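Local coordinates for 70 kDa protein (Xanthomonas sp., PDB 4B2N) that is a secreted diheme c-type cytochrome that oxidatively cleaves natural rubber, poly(cis-1,4-isoprene), with dioxygen, at residues 421-426 with 499-504; 63-68 with 416-421; 301-306 with 493-498. All blocks are in the same frame, centred on the assembly; numbering follows the deposited sequence.

Interaction 1. Residues 421-426 with 499-504; sequences TPIETI and TGYIAP. With HEC (heme c), chain D.
I423 and I426, from the short helix 423-426, both pack on the ring of Y501, but at different inclinations. The I423 side chain lies beside that of Y501, pointing the same way, and its CD1 comes 3.5 Å from Y501 CE2. I426 crosses Y501 at about a right angle, with CG2 4.1 Å from Y501 CD2. Its CG1 is anti to the backbone N (chi1 -179°), on the branch whose CD1 reaches C2D of heme c in chain D at 3.5 Å, so one isoleucine touches both the tyrosine and the porphyrin. In the segment 499-504, A503 CB lies 3.4 Å from CHD of the same heme. The backbones themselves form a short antiparallel pair: T421 N donates to Y501 O at 2.8 Å, and Y501 N returns a longer bond to T421 O. Where the strand gives way to the helix, I423 N bonds T499 O at 2.8 Å; G500, close against P422, has no side chain to collide there. Strands 420-422 and 500-502 make a two-stranded sheet beside heme c #2, with helix 391-394, which carries C393 and H394, against T421 and A503, and H517 stacked on Y501.

Interaction 2. Residues 63-68 with 416-421; sequences FNAYFV and VAAVVT. With HEC (heme c), chain D.
N64 uses its side-chain amide to grip the backbone of V420 by both ends, in an arrangement like a beta pairing in which one partner is a side chain. It joins the irregular loop between helices 27-32 and 88-104 to the start of strand 420-422. N64 OD1 accepts from V420 N at 2.9 Å, in the carbonyl plane and on a lone pair, while ND2 gives a hydrogen to V420 O at 3.1 Å, the acceptor lying close to the amide plane. Two bonds to one residue fix the rotation of the amide. N64 CG sits between the backbone N and the carbonyl carbon (chi1 70°), on the side of V420.

The loop backbone adds a second grip. A418 O takes two donors, N64 N nearly in line with its C=O and A65 N from above the carbonyl plane, the latter at 2.8 Å. Apolar contacts flank this oxygen: the methyl of A418 meets F63 CD1 at 3.6 Å, and A65 CB packs on V420 CG2 at 4.0 Å.

Further out, A65 O is held by T298 OG1, and N54 and L413 pack on F63. Elsewhere along 416-421, backbone bonds run from A417 to F296 and from V419 to A503 of the same chain, while V419 lies near C393, one of the covalent attachment points of heme c #2. At the edge of the phenylalanine ring, near its plane, V416 O sits 3.9 Å from F63 CE1.

Interaction 3. Residues 301-306 with 493-498; sequences FWDGSL and NIWEEP. With HEC (heme c), chain C.
A type I beta turn running from F301 to G304, overlapped by an Asx turn that starts at D303, holds the propionates of heme c #1 and also packs against the indole of W495. F301 N donates to O1A of the chain C heme, and W302 N gives a nearly straight bond of 2.9 Å to O2D, so consecutive amides hold both propionates.

Across the contact, S305 CB lies over the five-membered ring of W495, 3.4 Å from its centroid, a close CH-pi contact. S305 OG is above the same face, offset toward the rim. D303 instead reaches the indole edge, with OD2 3.6 Å from W495 CZ2 and the carboxylate plane 79° from the ring. L306 CD1 touches W495 CZ3 at 3.8 Å. The F301 ring is inclined 30° to the six-membered ring and slid well aside; the two touch where F301 CD2 meets W495 CH2, 3.6 Å apart. W495 CG is anti to its backbone N (chi1 -168°), and the indole beyond it lies among these side chains.

S305 N and S305 OG both reach D303 OD1 from the same face of the carboxylate, fixing the serine whose CB covers the indole. One backbone bond joins the segments, E496 N to S305 O at 2.9 Å, almost straight and on a lone pair. Beyond them, R432, which also hydrogen-bonds heme c #1, forms a salt bridge with D303 OD2. Helix 439-446 packs on L306 and W495, its W445 edge-to-face with W495, and helix 312-319 places S313 against F301 and L306.

How the interactions relate
From the N terminus, the loop at 63-68 waits almost 350 residues for 416-421 to close interaction 2. The turn at 301-306 lies within that loop and finds its partner only at 493-498, so interactions 2 and 3 cross. Interaction 1 opens on 421-426, sharing T421 with interaction 2, and closes at 499-504 just after interaction 3; it crosses interaction 3 and follows interaction 2 in series. The three sites touch. Segment 499-504 is central: it meets V419 through A503 and W302 through I502, by probable hydrogen bonds. The strand pair beside heme c #2 is thereby joined to the turn that holds heme c #1.

Interaction 1. Residues 421-426 with 499-504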
loop_
_atom_site.group_PDB
_atom_site.type_symbol
_atom_site.label_atom_id
_atom_site.label_comp_id
_atom_site.label_asym_id
_atom_site.label_seq_id
_atom_site.Cartn_x
_atom_site.Cartn_y
_atom_site.Cartn_z
ATOM N N THR A 421 3.301 -12.942 10.962
ATOM C CA THR A 421 3.554 -14.400 10.973
ATOM C C THR A 421 5.028 -14.564 10.543
ATOM O O THR A 421 5.436 -14.052 9.487
ATOM C CB THR A 421 2.602 -15.119 10.005
ATOM O OG1 THR A 421 1.237 -14.891 10.377
ATOM C CG2 THR A 421 2.912 -16.614 9.892
ATOM N N PRO A 422 5.847 -15.271 11.352
ATOM C CA PRO A 422 7.223 -15.445 10.896
ATOM C C PRO A 422 7.323 -16.053 9.498
ATOM O O PRO A 422 6.476 -16.886 9.084
ATOM C CB PRO A 422 7.827 -16.453 11.900
ATOM C CG PRO A 422 6.828 -16.574 13.029
ATOM C CD PRO A 422 5.508 -16.093 12.545
ATOM N N ILE A 423 8.340 -15.636 8.779
ATOM C CA ILE A 423 8.523 -16.098 7.396
ATOM C C ILE A 423 8.620 -17.661 7.303
ATOM O O ILE A 423 8.280 -18.232 6.305
ATOM C CB ILE A 423 9.691 -15.348 6.730
ATOM C CG1 ILE A 423 9.742 -15.589 5.206
ATOM C CG2 ILE A 423 11.053 -15.736 7.349
ATOM C CD1 ILE A 423 8.495 -15.088 4.455
ATOM N N GLU A 424 9.117 -18.318 8.345
ATOM C CA GLU A 424 9.329 -19.788 8.280
ATOM C C GLU A 424 7.960 -20.468 8.273
ATOM O O GLU A 424 7.837 -21.663 7.893
ATOM C CB GLU A 424 10.131 -20.260 9.515
ATOM C CG GLU A 424 11.529 -19.709 9.520
ATOM C CD GLU A 424 11.681 -18.280 10.118
ATOM O OE1 GLU A 424 10.675 -17.585 10.510
ATOM O OE2 GLU A 424 12.889 -17.853 10.200
ATOM N N THR A 425 6.945 -19.764 8.785
ATOM C CA THR A 425 5.575 -20.251 8.671
ATOM C C THR A 425 4.785 -19.759 7.486
ATOM O O THR A 425 4.243 -20.574 6.761
ATOM C CB THR A 425 4.756 -20.444 10.017
ATOM O OG1 THR A 425 3.388 -19.979 9.908
ATOM C CG2 THR A 425 5.380 -19.987 11.187
ATOM N N ILE A 426 4.819 -18.437 7.198
ATOM C CA ILE A 426 4.054 -17.966 6.046
ATOM C C ILE A 426 4.623 -18.391 4.703
ATOM O O ILE A 426 3.843 -18.771 3.834
ATOM C CB ILE A 426 3.785 -16.430 6.095
ATOM C CG1 ILE A 426 2.946 -15.955 4.859
ATOM C CG2 ILE A 426 5.055 -15.658 6.441
ATOM C CD1 ILE A 426 1.503 -16.560 4.978
ATOM N N THR A 499 10.588 -9.908 10.527
ATOM C CA THR A 499 10.510 -11.332 10.860
ATOM C C THR A 499 9.518 -12.088 9.954
ATOM O O THR A 499 9.570 -13.323 9.850
ATOM C CB THR A 499 10.029 -11.514 12.315
ATOM O OG1 THR A 499 8.777 -10.864 12.446
ATOM C CG2 THR A 499 10.989 -10.843 13.284
ATOM N N GLY A 500 8.606 -11.363 9.326
ATOM C CA GLY A 500 7.623 -11.981 8.450
ATOM C C GLY A 500 6.640 -10.975 7.893
ATOM O O GLY A 500 6.980 -9.790 7.659
ATOM N N TYR A 501 5.418 -11.437 7.653
ATOM C CA TYR A 501 4.409 -10.583 7.049
ATOM C C TYR A 501 3.174 -10.518 7.960
ATOM O O TYR A 501 2.820 -11.522 8.656
ATOM C CB TYR A 501 4.048 -11.098 5.637
ATOM C CG TYR A 501 5.194 -11.103 4.684
ATOM C CD1 TYR A 501 5.829 -9.917 4.307
ATOM C CD2 TYR A 501 5.609 -12.316 4.084
ATOM C CE1 TYR A 501 6.911 -9.943 3.415
ATOM C CE2 TYR A 501 6.658 -12.359 3.190
ATOM C CZ TYR A 501 7.306 -11.154 2.852
ATOM O OH TYR A 501 8.351 -11.202 1.968
ATOM N N ILE A 502 2.497 -9.362 7.961
ATOM C CA ILE A 502 1.240 -9.196 8.684
ATOM C C ILE A 502 0.166 -10.133 8.044
ATOM O O ILE A 502 0.149 -10.299 6.799
ATOM C CB ILE A 502 0.814 -7.713 8.610
ATOM C CG1 ILE A 502 -0.400 -7.430 9.475
ATOM C CG2 ILE A 502 0.473 -7.333 7.180
ATOM C CD1 ILE A 502 -0.092 -7.616 10.950
ATOM N N ALA A 503 -0.620 -10.852 8.870
ATOM C CA ALA A 503 -1.853 -11.522 8.398
ATOM C C ALA A 503 -2.949 -10.404 8.325
ATOM O O ALA A 503 -3.461 -9.905 9.349
ATOM C CB ALA A 503 -2.234 -12.712 9.310
ATOM N N PRO A 504 -3.263 -9.919 7.117
ATOM C CA PRO A 504 -4.090 -8.689 7.154
ATOM C C PRO A 504 -5.571 -8.968 7.464
ATOM O O PRO A 504 -5.971 -10.109 7.395
ATOM C CB PRO A 504 -4.014 -8.160 5.720
ATOM C CG PRO A 504 -3.639 -9.349 4.879
ATOM C CD PRO A 504 -2.824 -10.282 5.756
HETATM FE FE HEC D . -3.971 -16.205 5.806
HETATM C CHA HEC D . -2.751 -13.855 3.584
HETATM C CHB HEC D . -7.208 -16.050 4.317
HETATM C CHC HEC D . -5.065 -18.873 7.638
HETATM C CHD HEC D . -1.339 -15.625 7.901
HETATM N NA HEC D . -4.821 -15.085 4.350
HETATM C C1A HEC D . -4.126 -14.270 3.423
HETATM C C2A HEC D . -5.011 -13.780 2.370
HETATM C C3A HEC D . -6.321 -14.417 2.595
HETATM C C4A HEC D . -6.142 -15.257 3.762
HETATM C CMA HEC D . -7.567 -14.194 1.767
HETATM C CAA HEC D . -4.708 -12.726 1.308
HETATM C CBA HEC D . -4.950 -11.398 2.113
HETATM C CGA HEC D . -4.469 -10.181 1.308
HETATM O O1A HEC D . -3.844 -10.417 0.241
HETATM O O2A HEC D . -4.706 -8.960 1.633
HETATM N NB HEC D . -5.846 -17.270 5.915
HETATM C C1B HEC D . -7.017 -17.108 5.300
HETATM C C2B HEC D . -8.079 -18.052 5.664
HETATM C C3B HEC D . -7.408 -18.915 6.654
HETATM C C4B HEC D . -6.072 -18.347 6.725
HETATM C CMB HEC D . -9.492 -18.077 5.129
HETATM C CAB HEC D . -7.952 -20.126 7.382
HETATM C CBB HEC D . -8.217 -21.216 6.548
HETATM N NC HEC D . -3.427 -16.986 7.498
HETATM C C1C HEC D . -3.871 -18.209 8.074
HETATM C C2C HEC D . -3.053 -18.707 9.173
HETATM C C3C HEC D . -1.976 -17.753 9.254
HETATM C C4C HEC D . -2.182 -16.768 8.155
HETATM C CMC HEC D . -3.280 -19.941 10.034
HETATM C CAC HEC D . -0.845 -17.839 10.236
HETATM C CBC HEC D . -0.065 -18.919 10.426
HETATM N ND HEC D . -2.436 -14.950 5.797
HETATM C C1D HEC D . -1.416 -14.864 6.643
HETATM C C2D HEC D . -0.349 -13.920 6.341
HETATM C C3D HEC D . -0.748 -13.399 5.055
HETATM C C4D HEC D . -2.002 -14.105 4.806
HETATM C CMD HEC D . 0.882 -13.591 7.147
HETATM C CAD HEC D . -0.025 -12.364 4.224
HETATM C CBD HEC D . 0.791 -13.179 3.207
HETATM C CGD HEC D . 1.559 -12.303 2.246
HETATM O O1D HEC D . 2.779 -12.430 2.080
HETATM O O2D HEC D . 0.897 -11.452 1.689
HETATM O O HOH W 1 11.021 -15.021 11.277
#

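Interaction 2. Residues 63-68 with 416-421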
loop_
_atom_site.group_PDB
_atom_site.type_symbol
_atom_site.label_atom_id
_atom_site.label_comp_id
_atom_site.label_asym_id
_atom_site.label_seq_id
_atom_site.Cartn_x
_atom_site.Cartn_y
_atom_site.Cartn_z
ATOM N N PHE A 63 -1.694 -12.187 19.969
ATOM C CA PHE A 63 -1.157 -11.048 19.196
ATOM C C PHE A 63 0.339 -10.921 19.356
ATOM O O PHE A 63 0.887 -11.155 20.426
ATOM C CB PHE A 63 -1.799 -9.715 19.616
ATOM C CG PHE A 63 -3.293 -9.682 19.463
ATOM C CD1 PHE A 63 -3.892 -9.715 18.176
ATOM C CD2 PHE A 63 -4.143 -9.641 20.617
ATOM C CE1 PHE A 63 -5.293 -9.656 18.033
ATOM C CE2 PHE A 63 -5.548 -9.637 20.473
ATOM C CZ PHE A 63 -6.131 -9.622 19.172
ATOM N N ASN A 64 1.013 -10.424 18.340
ATOM C CA ASN A 64 2.444 -10.195 18.508
ATOM C C ASN A 64 2.922 -8.917 17.907
ATOM O O ASN A 64 4.107 -8.607 18.028
ATOM C CB ASN A 64 3.271 -11.388 18.034
ATOM C CG ASN A 64 3.244 -11.542 16.533
ATOM O OD1 ASN A 64 2.859 -10.646 15.819
ATOM N ND2 ASN A 64 3.656 -12.699 16.056
ATOM N N ALA A 65 2.019 -8.132 17.308
ATOM C CA ALA A 65 2.468 -6.876 16.702
ATOM C C ALA A 65 1.784 -5.739 17.442
ATOM O O ALA A 65 0.597 -5.425 17.171
ATOM C CB ALA A 65 2.123 -6.845 15.222
ATOM N N TYR A 66 2.536 -5.133 18.370
ATOM C CA TYR A 66 1.923 -4.214 19.272
ATOM C C TYR A 66 1.875 -2.841 18.699
ATOM O O TYR A 66 2.807 -2.429 18.001
ATOM C CB TYR A 66 2.590 -4.185 20.633
ATOM C CG TYR A 66 2.546 -5.514 21.357
ATOM C CD1 TYR A 66 1.342 -6.184 21.572
ATOM C CD2 TYR A 66 3.704 -6.117 21.813
ATOM C CE1 TYR A 66 1.304 -7.429 22.240
ATOM C CE2 TYR A 66 3.663 -7.367 22.468
ATOM C CZ TYR A 66 2.450 -7.990 22.704
ATOM O OH TYR A 66 2.376 -9.231 23.345
ATOM N N PHE A 67 0.803 -2.139 19.043
ATOM C CA PHE A 67 0.644 -0.730 18.792
ATOM C C PHE A 67 1.637 0.066 19.623
ATOM O O PHE A 67 1.852 -0.260 20.767
ATOM C CB PHE A 67 -0.755 -0.353 19.210
ATOM C CG PHE A 67 -1.186 1.011 18.795
ATOM C CD1 PHE A 67 -1.656 1.262 17.457
ATOM C CD2 PHE A 67 -1.103 2.048 19.684
ATOM C CE1 PHE A 67 -2.089 2.528 17.066
ATOM C CE2 PHE A 67 -1.599 3.312 19.327
ATOM C CZ PHE A 67 -2.075 3.560 17.997
ATOM N N VAL A 68 2.213 1.140 19.070
ATOM C CA VAL A 68 3.056 2.033 19.853
ATOM C C VAL A 68 2.452 3.422 19.805
ATOM O O VAL A 68 2.236 3.988 18.714
ATOM C CB VAL A 68 4.527 2.126 19.335
ATOM C CG1 VAL A 68 5.272 3.204 20.140
ATOM C CG2 VAL A 68 5.189 0.793 19.522
ATOM N N VAL A 416 -9.311 -7.092 14.929
ATOM C CA VAL A 416 -7.921 -6.525 14.937
ATOM C C VAL A 416 -6.923 -7.497 14.289
ATOM O O VAL A 416 -6.925 -8.693 14.600
ATOM C CB VAL A 416 -7.426 -6.098 16.352
ATOM C CG1 VAL A 416 -5.948 -5.712 16.346
ATOM C CG2 VAL A 416 -8.250 -4.930 16.870
ATOM N N ALA A 417 -6.129 -6.972 13.348
ATOM C CA ALA A 417 -5.026 -7.737 12.784
ATOM C C ALA A 417 -3.727 -7.251 13.475
ATOM O O ALA A 417 -3.222 -6.143 13.185
ATOM C CB ALA A 417 -4.972 -7.537 11.254
ATOM N N ALA A 418 -3.181 -8.032 14.410
ATOM C CA ALA A 418 -1.908 -7.691 15.022
ATOM C C ALA A 418 -0.974 -8.879 15.132
ATOM O O ALA A 418 -0.323 -9.063 16.185
ATOM C CB ALA A 418 -2.131 -7.065 16.397
ATOM N N VAL A 419 -0.897 -9.695 14.084
ATOM C CA VAL A 419 0.041 -10.778 14.076
ATOM C C VAL A 419 0.912 -10.653 12.845
ATOM O O VAL A 419 0.387 -10.683 11.763
ATOM C CB VAL A 419 -0.721 -12.132 14.029
ATOM C CG1 VAL A 419 0.224 -13.330 13.853
ATOM C CG2 VAL A 419 -1.595 -12.322 15.282
ATOM N N VAL A 420 2.235 -10.531 13.032
ATOM C CA VAL A 420 3.228 -10.708 11.951
ATOM C C VAL A 420 3.627 -12.195 12.011
ATOM O O VAL A 420 4.157 -12.682 13.028
ATOM C CB VAL A 420 4.422 -9.743 12.137
ATOM C CG1 VAL A 420 5.558 -9.990 11.126
ATOM C CG2 VAL A 420 3.917 -8.307 11.991
ATOM N N THR A 421 3.301 -12.942 10.962
ATOM C CA THR A 421 3.554 -14.400 10.973
ATOM C C THR A 421 5.028 -14.564 10.543
ATOM O O THR A 421 5.436 -14.052 9.487
ATOM C CB THR A 421 2.602 -15.119 10.005
ATOM O OG1 THR A 421 1.237 -14.891 10.377
ATOM C CG2 THR A 421 2.912 -16.614 9.892
HETATM FE FE HEC D . -3.971 -16.205 5.806
HETATM C CHA HEC D . -2.751 -13.855 3.584
HETATM C CHB HEC D . -7.208 -16.050 4.317
HETATM C CHC HEC D . -5.065 -18.873 7.638
HETATM C CHD HEC D . -1.339 -15.625 7.901
HETATM N NA HEC D . -4.821 -15.085 4.350
HETATM C C1A HEC D . -4.126 -14.270 3.423
HETATM C C2A HEC D . -5.011 -13.780 2.370
HETATM C C3A HEC D . -6.321 -14.417 2.595
HETATM C C4A HEC D . -6.142 -15.257 3.762
HETATM C CMA HEC D . -7.567 -14.194 1.767
HETATM C CAA HEC D . -4.708 -12.726 1.308
HETATM C CBA HEC D . -4.950 -11.398 2.113
HETATM C CGA HEC D . -4.469 -10.181 1.308
HETATM O O1A HEC D . -3.844 -10.417 0.241
HETATM O O2A HEC D . -4.706 -8.960 1.633
HETATM N NB HEC D . -5.846 -17.270 5.915
HETATM C C1B HEC D . -7.017 -17.108 5.300
HETATM C C2B HEC D . -8.079 -18.052 5.664
HETATM C C3B HEC D . -7.408 -18.915 6.654
HETATM C C4B HEC D . -6.072 -18.347 6.725
HETATM C CMB HEC D . -9.492 -18.077 5.129
HETATM C CAB HEC D . -7.952 -20.126 7.382
HETATM C CBB HEC D . -8.217 -21.216 6.548
HETATM N NC HEC D . -3.427 -16.986 7.498
HETATM C C1C HEC D . -3.871 -18.209 8.074
HETATM C C2C HEC D . -3.053 -18.707 9.173
HETATM C C3C HEC D . -1.976 -17.753 9.254
HETATM C C4C HEC D . -2.182 -16.768 8.155
HETATM C CMC HEC D . -3.280 -19.941 10.034
HETATM C CAC HEC D . -0.845 -17.839 10.236
HETATM C CBC HEC D . -0.065 -18.919 10.426
HETATM N ND HEC D . -2.436 -14.950 5.797
HETATM C C1D HEC D . -1.416 -14.864 6.643
HETATM C C2D HEC D . -0.349 -13.920 6.341
HETATM C C3D HEC D . -0.748 -13.399 5.055
HETATM C C4D HEC D . -2.002 -14.105 4.806
HETATM C CMD HEC D . 0.882 -13.591 7.147
HETATM C CAD HEC D . -0.025 -12.364 4.224
HETATM C CBD HEC D . 0.791 -13.179 3.207
HETATM C CGD HEC D . 1.559 -12.303 2.246
HETATM O O1D HEC D . 2.779 -12.430 2.080
HETATM O O2D HEC D . 0.897 -11.452 1.689
#

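Interaction 3. Residues 301-306 with 493-498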
loop_
_atom_site.group_PDB
_atom_site.type_symbol
_atom_site.label_atom_id
_atom_site.label_comp_id
_atom_site.label_asym_id
_atom_site.label_seq_id
_atom_site.Cartn_x
_atom_site.Cartn_y
_atom_site.Cartn_z
ATOM N N PHE A 301 2.529 -1.352 6.876
ATOM C CA PHE A 301 3.383 -1.974 5.940
ATOM C C PHE A 301 3.252 -3.473 6.034
ATOM O O PHE A 301 2.786 -4.034 7.066
ATOM C CB PHE A 301 4.825 -1.461 6.068
ATOM C CG PHE A 301 5.031 -0.033 5.555
ATOM C CD1 PHE A 301 4.354 0.459 4.456
ATOM C CD2 PHE A 301 5.985 0.792 6.162
ATOM C CE1 PHE A 301 4.587 1.766 3.964
ATOM C CE2 PHE A 301 6.249 2.085 5.669
ATOM C CZ PHE A 301 5.542 2.589 4.558
ATOM N N TRP A 302 3.607 -4.133 4.934
ATOM C CA TRP A 302 3.428 -5.586 4.851
ATOM C C TRP A 302 4.199 -6.356 5.876
ATOM O O TRP A 302 3.801 -7.465 6.210
ATOM C CB TRP A 302 3.855 -6.091 3.461
ATOM C CG TRP A 302 2.727 -5.921 2.503
ATOM C CD1 TRP A 302 2.608 -5.045 1.413
ATOM C CD2 TRP A 302 1.515 -6.708 2.519
ATOM N NE1 TRP A 302 1.424 -5.247 0.776
ATOM C CE2 TRP A 302 0.726 -6.268 1.382
ATOM C CE3 TRP A 302 1.057 -7.810 3.314
ATOM C CZ2 TRP A 302 -0.512 -6.822 1.105
ATOM C CZ3 TRP A 302 -0.190 -8.377 3.015
ATOM C CH2 TRP A 302 -0.956 -7.919 1.918
ATOM N N ASP A 303 5.281 -5.771 6.363
ATOM C CA ASP A 303 6.118 -6.398 7.405
ATOM C C ASP A 303 5.706 -5.956 8.829
ATOM O O ASP A 303 6.329 -6.382 9.813
ATOM C CB ASP A 303 7.617 -6.053 7.199
ATOM C CG ASP A 303 7.848 -4.548 6.924
ATOM O OD1 ASP A 303 6.942 -3.718 7.147
ATOM O OD2 ASP A 303 8.978 -4.181 6.519
ATOM N N GLY A 304 4.685 -5.133 8.941
ATOM C CA GLY A 304 4.259 -4.684 10.269
ATOM C C GLY A 304 5.370 -3.876 10.935
ATOM O O GLY A 304 5.475 -3.846 12.140
ATOM N N SER A 305 6.212 -3.249 10.140
ATOM C CA SER A 305 7.431 -2.602 10.687
ATOM C C SER A 305 7.188 -1.381 11.625
ATOM O O SER A 305 8.037 -1.095 12.503
ATOM C CB SER A 305 8.279 -2.146 9.529
ATOM O OG SER A 305 7.556 -1.287 8.692
ATOM N N LEU A 306 6.122 -0.630 11.392
ATOM C CA LEU A 306 5.858 0.599 12.146
ATOM C C LEU A 306 4.526 0.665 12.801
ATOM O O LEU A 306 3.578 0.111 12.288
ATOM C CB LEU A 306 5.975 1.816 11.209
ATOM C CG LEU A 306 7.306 1.969 10.463
ATOM C CD1 LEU A 306 7.201 2.946 9.330
ATOM C CD2 LEU A 306 8.408 2.415 11.423
ATOM N N ASN A 493 9.445 5.668 17.099
ATOM C CA ASN A 493 8.808 5.102 15.874
ATOM C C ASN A 493 9.813 4.300 15.095
ATOM O O ASN A 493 10.154 4.562 13.927
ATOM C CB ASN A 493 8.139 6.180 14.990
ATOM C CG ASN A 493 7.371 5.579 13.816
ATOM O OD1 ASN A 493 6.659 4.550 13.958
ATOM N ND2 ASN A 493 7.580 6.152 12.615
ATOM N N ILE A 494 10.257 3.260 15.766
ATOM C CA ILE A 494 11.339 2.392 15.352
ATOM C C ILE A 494 10.873 1.538 14.181
ATOM O O ILE A 494 9.783 0.941 14.253
ATOM C CB ILE A 494 11.604 1.369 16.522
ATOM C CG1 ILE A 494 12.196 2.099 17.703
ATOM C CG2 ILE A 494 12.576 0.291 16.058
ATOM C CD1 ILE A 494 13.376 2.969 17.295
ATOM N N TRP A 495 11.712 1.380 13.153
ATOM C CA TRP A 495 11.435 0.382 12.110
ATOM C C TRP A 495 11.806 -0.994 12.671
ATOM O O TRP A 495 12.990 -1.272 12.793
ATOM C CB TRP A 495 12.303 0.654 10.896
ATOM C CG TRP A 495 11.813 -0.171 9.709
ATOM C CD1 TRP A 495 11.872 -1.577 9.530
ATOM C CD2 TRP A 495 11.051 0.330 8.559
ATOM N NE1 TRP A 495 11.227 -1.939 8.368
ATOM C CE2 TRP A 495 10.700 -0.847 7.744
ATOM C CE3 TRP A 495 10.620 1.605 8.134
ATOM C CZ2 TRP A 495 9.998 -0.730 6.571
ATOM C CZ3 TRP A 495 9.871 1.700 6.946
ATOM C CH2 TRP A 495 9.600 0.568 6.166
ATOM N N GLU A 496 10.841 -1.833 13.041
ATOM C CA GLU A 496 11.171 -3.148 13.634
ATOM C C GLU A 496 11.995 -4.043 12.730
ATOM O O GLU A 496 11.847 -4.028 11.509
ATOM C CB GLU A 496 9.911 -3.936 14.024
ATOM C CG GLU A 496 9.226 -3.309 15.220
ATOM C CD GLU A 496 10.048 -3.373 16.529
ATOM O OE1 GLU A 496 10.696 -4.400 16.809
ATOM O OE2 GLU A 496 9.972 -2.415 17.333
ATOM N N GLU A 497 12.875 -4.822 13.322
ATOM C CA GLU A 497 13.607 -5.762 12.513
ATOM C C GLU A 497 12.579 -6.725 11.834
ATOM O O GLU A 497 11.716 -7.244 12.505
ATOM C CB GLU A 497 14.566 -6.532 13.412
ATOM C CG GLU A 497 15.319 -7.534 12.601
ATOM C CD GLU A 497 16.479 -8.109 13.342
ATOM O OE1 GLU A 497 16.584 -7.837 14.551
ATOM O OE2 GLU A 497 17.303 -8.766 12.661
ATOM N N PRO A 498 12.690 -6.957 10.505
ATOM C CA PRO A 498 11.662 -7.839 9.946
ATOM C C PRO A 498 11.744 -9.287 10.351
ATOM O O PRO A 498 12.837 -9.816 10.426
ATOM C CB PRO A 498 11.845 -7.731 8.450
ATOM C CG PRO A 498 13.137 -7.054 8.186
ATOM C CD PRO A 498 13.589 -6.413 9.484
HETATM FE FE HEC C . 0.896 3.855 -0.054
HETATM C CHA HEC C . 1.510 1.273 2.212
HETATM C CHB HEC C . -0.618 5.744 2.496
HETATM C CHC HEC C . 0.876 6.757 -2.051
HETATM C CHD HEC C . 1.768 1.894 -2.645
HETATM N NA HEC C . 0.561 3.628 1.850
HETATM C C1A HEC C . 0.723 2.430 2.609
HETATM C C2A HEC C . 0.082 2.482 3.915
HETATM C C3A HEC C . -0.534 3.761 4.040
HETATM C C4A HEC C . -0.245 4.417 2.759
HETATM C CMA HEC C . -1.372 4.269 5.196
HETATM C CAA HEC C . 0.032 1.396 5.020
HETATM C CBA HEC C . -1.058 0.409 4.596
HETATM C CGA HEC C . -1.108 -0.819 5.487
HETATM O O1A HEC C . -0.049 -1.448 5.831
HETATM O O2A HEC C . -2.255 -1.182 5.763
HETATM N NB HEC C . 0.365 5.810 0.231
HETATM C C1B HEC C . -0.301 6.378 1.243
HETATM C C2B HEC C . -0.601 7.795 1.095
HETATM C C3B HEC C . -0.153 8.092 -0.210
HETATM C C4B HEC C . 0.357 6.812 -0.688
HETATM C CMB HEC C . -1.238 8.585 2.166
HETATM C CAB HEC C . -0.120 9.406 -0.945
HETATM C CBB HEC C . 0.701 10.402 -0.350
HETATM N NC HEC C . 1.209 4.332 -1.952
HETATM C C1C HEC C . 1.217 5.506 -2.684
HETATM C C2C HEC C . 1.487 5.303 -4.130
HETATM C C3C HEC C . 1.776 3.858 -4.257
HETATM C C4C HEC C . 1.606 3.312 -2.913
HETATM C CMC HEC C . 1.530 6.434 -5.151
HETATM C CAC HEC C . 2.165 3.079 -5.475
HETATM C CBC HEC C . 3.080 3.664 -6.356
HETATM N ND HEC C . 1.546 1.928 -0.165
HETATM C C1D HEC C . 1.856 1.314 -1.306
HETATM C C2D HEC C . 2.260 -0.044 -1.136
HETATM C C3D HEC C . 2.195 -0.214 0.281
HETATM C C4D HEC C . 1.761 1.080 0.795
HETATM C CMD HEC C . 2.659 -1.082 -2.122
HETATM C CAD HEC C . 2.645 -1.439 0.997
HETATM C CBD HEC C . 4.202 -1.180 0.987
HETATM C CGD HEC C . 4.915 -2.378 1.570
HETATM O O1D HEC C . 5.496 -3.204 0.821
HETATM O O2D HEC C . 4.797 -2.538 2.831
#